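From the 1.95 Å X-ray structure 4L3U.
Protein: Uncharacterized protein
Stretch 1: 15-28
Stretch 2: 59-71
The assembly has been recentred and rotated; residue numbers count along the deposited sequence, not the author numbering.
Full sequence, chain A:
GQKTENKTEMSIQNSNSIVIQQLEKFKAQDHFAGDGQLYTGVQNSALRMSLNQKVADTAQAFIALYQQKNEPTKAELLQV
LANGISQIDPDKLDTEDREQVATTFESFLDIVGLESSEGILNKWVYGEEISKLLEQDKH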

# COMPACT_ATOMS: atom_id res chain seq x y z
N SER A 15 -17.86 13.15 -1.54
CA SER A 15 -16.45 12.82 -1.37
C SER A 15 -16.31 11.30 -1.25
O SER A 15 -15.35 10.72 -1.75
CB SER A 15 -15.90 13.48 -0.11
OG SER A 15 -16.29 14.84 -0.04
N ASN A 16 -17.29 10.68 -0.59
CA ASN A 16 -17.33 9.23 -0.38
C ASN A 16 -17.25 8.45 -1.70
O ASN A 16 -16.49 7.49 -1.80
CB ASN A 16 -18.62 8.86 0.37
CG ASN A 16 -18.73 7.38 0.68
OD1 ASN A 16 -19.32 6.62 -0.09
ND2 ASN A 16 -18.19 6.96 1.82
N SER A 17 -18.02 8.88 -2.69
CA SER A 17 -18.04 8.22 -4.00
C SER A 17 -16.78 8.51 -4.81
O SER A 17 -16.35 7.68 -5.61
CB SER A 17 -19.27 8.67 -4.80
OG SER A 17 -19.29 10.08 -4.96
N ILE A 18 -16.19 9.69 -4.60
CA ILE A 18 -14.97 10.09 -5.32
C ILE A 18 -13.80 9.24 -4.87
O ILE A 18 -13.07 8.69 -5.70
CB ILE A 18 -14.62 11.58 -5.08
CG1 ILE A 18 -15.71 12.47 -5.66
CG2 ILE A 18 -13.28 11.93 -5.72
CD1 ILE A 18 -15.64 13.92 -5.23
N VAL A 19 -13.60 9.15 -3.56
CA VAL A 19 -12.53 8.34 -3.00
C VAL A 19 -12.66 6.91 -3.52
O VAL A 19 -11.68 6.31 -3.94
CB VAL A 19 -12.55 8.37 -1.45
CG1 VAL A 19 -11.51 7.42 -0.88
CG2 VAL A 19 -12.30 9.77 -0.93
N ILE A 20 -13.89 6.39 -3.53
CA ILE A 20 -14.13 5.05 -4.04
C ILE A 20 -13.73 4.93 -5.52
O ILE A 20 -13.18 3.92 -5.93
CB ILE A 20 -15.61 4.61 -3.84
CG1 ILE A 20 -15.87 4.31 -2.36
CG2 ILE A 20 -15.94 3.37 -4.68
CD1 ILE A 20 -17.32 3.95 -2.04
N GLN A 21 -13.99 5.97 -6.31
CA GLN A 21 -13.59 5.96 -7.72
C GLN A 21 -12.08 5.94 -7.85
O GLN A 21 -11.53 5.27 -8.72
CB GLN A 21 -14.17 7.17 -8.46
CG GLN A 21 -15.68 7.12 -8.63
N GLN A 22 -11.40 6.69 -6.98
CA GLN A 22 -9.95 6.71 -6.97
C GLN A 22 -9.39 5.33 -6.63
O GLN A 22 -8.43 4.87 -7.24
CB GLN A 22 -9.44 7.72 -5.94
CG GLN A 22 -9.78 9.16 -6.23
CD GLN A 22 -9.14 10.10 -5.22
OE1 GLN A 22 -9.70 10.36 -4.15
NE2 GLN A 22 -7.96 10.60 -5.54
N LEU A 23 -10.01 4.68 -5.65
CA LEU A 23 -9.56 3.37 -5.18
C LEU A 23 -9.78 2.29 -6.23
O LEU A 23 -8.96 1.40 -6.40
CB LEU A 23 -10.30 2.99 -3.90
CG LEU A 23 -9.94 3.80 -2.66
CD1 LEU A 23 -10.97 3.58 -1.56
CD2 LEU A 23 -8.55 3.43 -2.17
N GLU A 24 -10.91 2.37 -6.93
CA GLU A 24 -11.24 1.40 -7.96
C GLU A 24 -10.22 1.48 -9.10
O GLU A 24 -9.75 0.45 -9.60
CB GLU A 24 -12.64 1.67 -8.50
CG GLU A 24 -13.75 1.39 -7.50
CD GLU A 24 -14.03 -0.09 -7.30
OE1 GLU A 24 -13.31 -0.92 -7.89
OE2 GLU A 24 -14.98 -0.42 -6.55
N LYS A 25 -9.88 2.70 -9.49
CA LYS A 25 -8.91 2.91 -10.55
C LYS A 25 -7.55 2.44 -10.07
O LYS A 25 -6.86 1.69 -10.76
CB LYS A 25 -8.86 4.39 -10.94
CG LYS A 25 -7.88 4.71 -12.05
N PHE A 26 -7.18 2.86 -8.87
CA PHE A 26 -5.90 2.49 -8.27
C PHE A 26 -5.74 0.98 -8.18
O PHE A 26 -4.67 0.44 -8.43
CB PHE A 26 -5.80 3.11 -6.87
CG PHE A 26 -4.42 3.05 -6.29
CD1 PHE A 26 -3.42 3.89 -6.75
CD2 PHE A 26 -4.11 2.15 -5.28
CE1 PHE A 26 -2.15 3.85 -6.22
CE2 PHE A 26 -2.83 2.10 -4.75
CZ PHE A 26 -1.85 2.95 -5.22
N LYS A 27 -6.83 0.31 -7.83
CA LYS A 27 -6.82 -1.14 -7.67
C LYS A 27 -6.41 -1.87 -8.96
O LYS A 27 -5.78 -2.92 -8.91
CB LYS A 27 -8.21 -1.58 -7.23
CG LYS A 27 -8.39 -3.06 -7.04
CD LYS A 27 -9.84 -3.41 -6.75
CE LYS A 27 -10.74 -3.16 -7.95
NZ LYS A 27 -12.14 -3.60 -7.70
N ALA A 28 -6.78 -1.29 -10.10
CA ALA A 28 -6.59 -1.95 -11.40
C ALA A 28 -5.23 -1.66 -12.04
O ALA A 28 -4.91 -2.21 -13.09
CB ALA A 28 -7.70 -1.54 -12.35
N ALA A 59 -6.87 -2.00 -1.33
CA ALA A 59 -7.76 -1.06 -2.00
C ALA A 59 -9.22 -1.48 -1.81
O ALA A 59 -10.08 -0.65 -1.55
CB ALA A 59 -7.43 -0.99 -3.48
N GLN A 60 -9.48 -2.77 -1.94
CA GLN A 60 -10.84 -3.28 -1.83
C GLN A 60 -11.34 -3.21 -0.39
O GLN A 60 -12.54 -3.09 -0.15
CB GLN A 60 -10.92 -4.72 -2.34
CG GLN A 60 -12.34 -5.24 -2.43
CD GLN A 60 -13.22 -4.37 -3.30
OE1 GLN A 60 -12.83 -3.98 -4.40
NE2 GLN A 60 -14.41 -4.04 -2.80
N ALA A 61 -10.42 -3.30 0.56
CA ALA A 61 -10.75 -3.16 1.97
C ALA A 61 -11.23 -1.74 2.29
O ALA A 61 -12.22 -1.55 2.99
CB ALA A 61 -9.55 -3.53 2.84
N PHE A 62 -10.52 -0.75 1.75
CA PHE A 62 -10.89 0.65 1.93
C PHE A 62 -12.26 0.94 1.32
O PHE A 62 -13.05 1.70 1.88
CB PHE A 62 -9.84 1.57 1.29
CG PHE A 62 -8.62 1.80 2.15
CD1 PHE A 62 -8.70 2.56 3.31
CD2 PHE A 62 -7.39 1.29 1.78
CE1 PHE A 62 -7.58 2.79 4.09
CE2 PHE A 62 -6.26 1.52 2.55
CZ PHE A 62 -6.36 2.27 3.70
N ILE A 63 -12.54 0.33 0.17
CA ILE A 63 -13.82 0.53 -0.50
C ILE A 63 -14.95 0.03 0.38
O ILE A 63 -15.96 0.71 0.55
CB ILE A 63 -13.84 -0.17 -1.88
CG1 ILE A 63 -12.85 0.53 -2.82
CG2 ILE A 63 -15.24 -0.13 -2.49
CD1 ILE A 63 -12.55 -0.21 -4.10
N ALA A 64 -14.77 -1.16 0.95
CA ALA A 64 -15.76 -1.76 1.83
C ALA A 64 -16.03 -0.88 3.04
O ALA A 64 -17.14 -0.82 3.55
CB ALA A 64 -15.29 -3.13 2.29
N LEU A 65 -14.99 -0.18 3.49
CA LEU A 65 -15.12 0.72 4.62
C LEU A 65 -15.97 1.92 4.24
O LEU A 65 -16.93 2.25 4.94
CB LEU A 65 -13.73 1.17 5.09
CG LEU A 65 -13.69 2.22 6.20
CD1 LEU A 65 -14.51 1.79 7.40
CD2 LEU A 65 -12.26 2.49 6.59
N TYR A 66 -15.64 2.56 3.13
CA TYR A 66 -16.38 3.74 2.68
C TYR A 66 -17.81 3.42 2.28
O TYR A 66 -18.68 4.29 2.31
CB TYR A 66 -15.67 4.42 1.51
CG TYR A 66 -14.54 5.33 1.94
CD1 TYR A 66 -14.79 6.65 2.29
CD2 TYR A 66 -13.23 4.87 1.99
CE1 TYR A 66 -13.76 7.49 2.69
CE2 TYR A 66 -12.20 5.70 2.39
CZ TYR A 66 -12.47 7.01 2.73
OH TYR A 66 -11.44 7.83 3.12
N GLN A 67 -18.05 2.17 1.89
CA GLN A 67 -19.39 1.74 1.55
C GLN A 67 -20.25 1.57 2.79
O GLN A 67 -21.47 1.73 2.73
CB GLN A 67 -19.35 0.44 0.76
CG GLN A 67 -18.93 0.62 -0.68
CD GLN A 67 -18.75 -0.69 -1.40
OE1 GLN A 67 -18.66 -1.75 -0.77
NE2 GLN A 67 -18.70 -0.63 -2.72
N GLN A 68 -19.63 1.25 3.92
CA GLN A 68 -20.36 1.04 5.17
C GLN A 68 -20.30 2.25 6.10
O GLN A 68 -20.95 2.27 7.14
CB GLN A 68 -19.81 -0.19 5.90
CG GLN A 68 -20.14 -1.51 5.23
CD GLN A 68 -19.82 -2.70 6.11
OE1 GLN A 68 -19.08 -3.60 5.72
NE2 GLN A 68 -20.39 -2.71 7.32
N LYS A 69 -19.52 3.25 5.71
CA LYS A 69 -19.27 4.41 6.56
C LYS A 69 -19.10 5.63 5.68
O LYS A 69 -18.21 5.68 4.85
CB LYS A 69 -18.00 4.15 7.38
CG LYS A 69 -17.51 5.31 8.24
CD LYS A 69 -18.33 5.47 9.50
CE LYS A 69 -17.56 6.27 10.53
NZ LYS A 69 -18.31 6.46 11.79
N ASN A 70 -19.97 6.62 5.86
CA ASN A 70 -19.92 7.83 5.04
C ASN A 70 -18.59 8.56 5.20
O ASN A 70 -17.96 8.96 4.22
CB ASN A 70 -21.08 8.76 5.39
N GLU A 71 -18.15 8.72 6.45
CA GLU A 71 -16.90 9.41 6.76
C GLU A 71 -16.05 8.59 7.73
O GLU A 71 -16.14 8.78 8.94
CB GLU A 71 -17.20 10.78 7.38

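The contact is an antiparallel packing of two helices, apolar along its middle, closed at one end by an asparagine that binds backbone carbonyls and at the other by a lysine-centred polar group. The axes of helix 15-27 and helix 59-68 approach to 9.2 Å, and their N-to-C directions differ by 161°. The register follows from the CA pairs: N16 lies 6.2 Å from N70, I20 5.7 Å from I63, and L23 5.7 Å from A59, each distance measured CA to CA. As one chain advances the other retreats, and the two stretches together bury 628 Å².

Spacing in sequence explains which residues of the first helix take part. N16, V19, I20, L23, E24 and K27 recur at intervals of three and four, the repeat of an α-helix, and so line one side of it, whereas S17 and Q21 point their CA-to-CB bonds away and make no contact.

L23 and I63 form the centre of the apolar seam. L23 points toward the partner helix, with its CB 3.7 Å from I63 CG1 and its CD1 3.7 Å from F62 CB. F62 also starts toward the first helix, but its ring leads away, so its contact with L23 is made near the backbone. I63 leaves its helix sideways and, with chi1 m and chi2 t, brings its end nearer; its CG2 is 4.2 Å from I20 CG2, and its CD1 is 3.5 Å from E24 OE2. I20, also sideways at CB, reaches back through CG1 to Y66 CB at 3.9 Å and through CD1 to Q67 CG at 3.9 Å.

Y66 has the largest covered area of any residue here, 88 Å². Its ring receives V19 CG1 over one face: the methyl carbon is 4.0 Å from the ring centroid and 23° off the normal, a CH-pi arrangement. L23 CD1 approaches obliquely, 4.4 Å from Y66 CD2, while N16 ND2 sits at the ring edge, 3.4 Å from Y66 CD1.

That amide also bonds to the backbone of the second stretch. Its t rotamer carries ND2 to the C-terminal end of the second helix, where carbonyls lack the amide partners available farther back. N16 ND2 donates to Y66 O at 2.8 Å with a nearly straight N-H...O angle of 167°, and to N70 O at 3.1 Å and 144°. An asparagine suits this position because its amide nitrogen has two hydrogens to give.

At the opposite end the helices come together over A59, whose small side chain leaves its CB 3.9 Å from K27 CB and 4.1 Å from L23 O. K27 extends past it with chi1 and chi2 both t. Its NZ forms a salt bridge with E24 OE1 at 2.9 Å, within its own helix, and a weak hydrogen bond across the contact from K27 NZ to Q60 OE1 at 3.4 Å. The long lysine thus lays its chain beside A59 while its ammonium stays paired with E24.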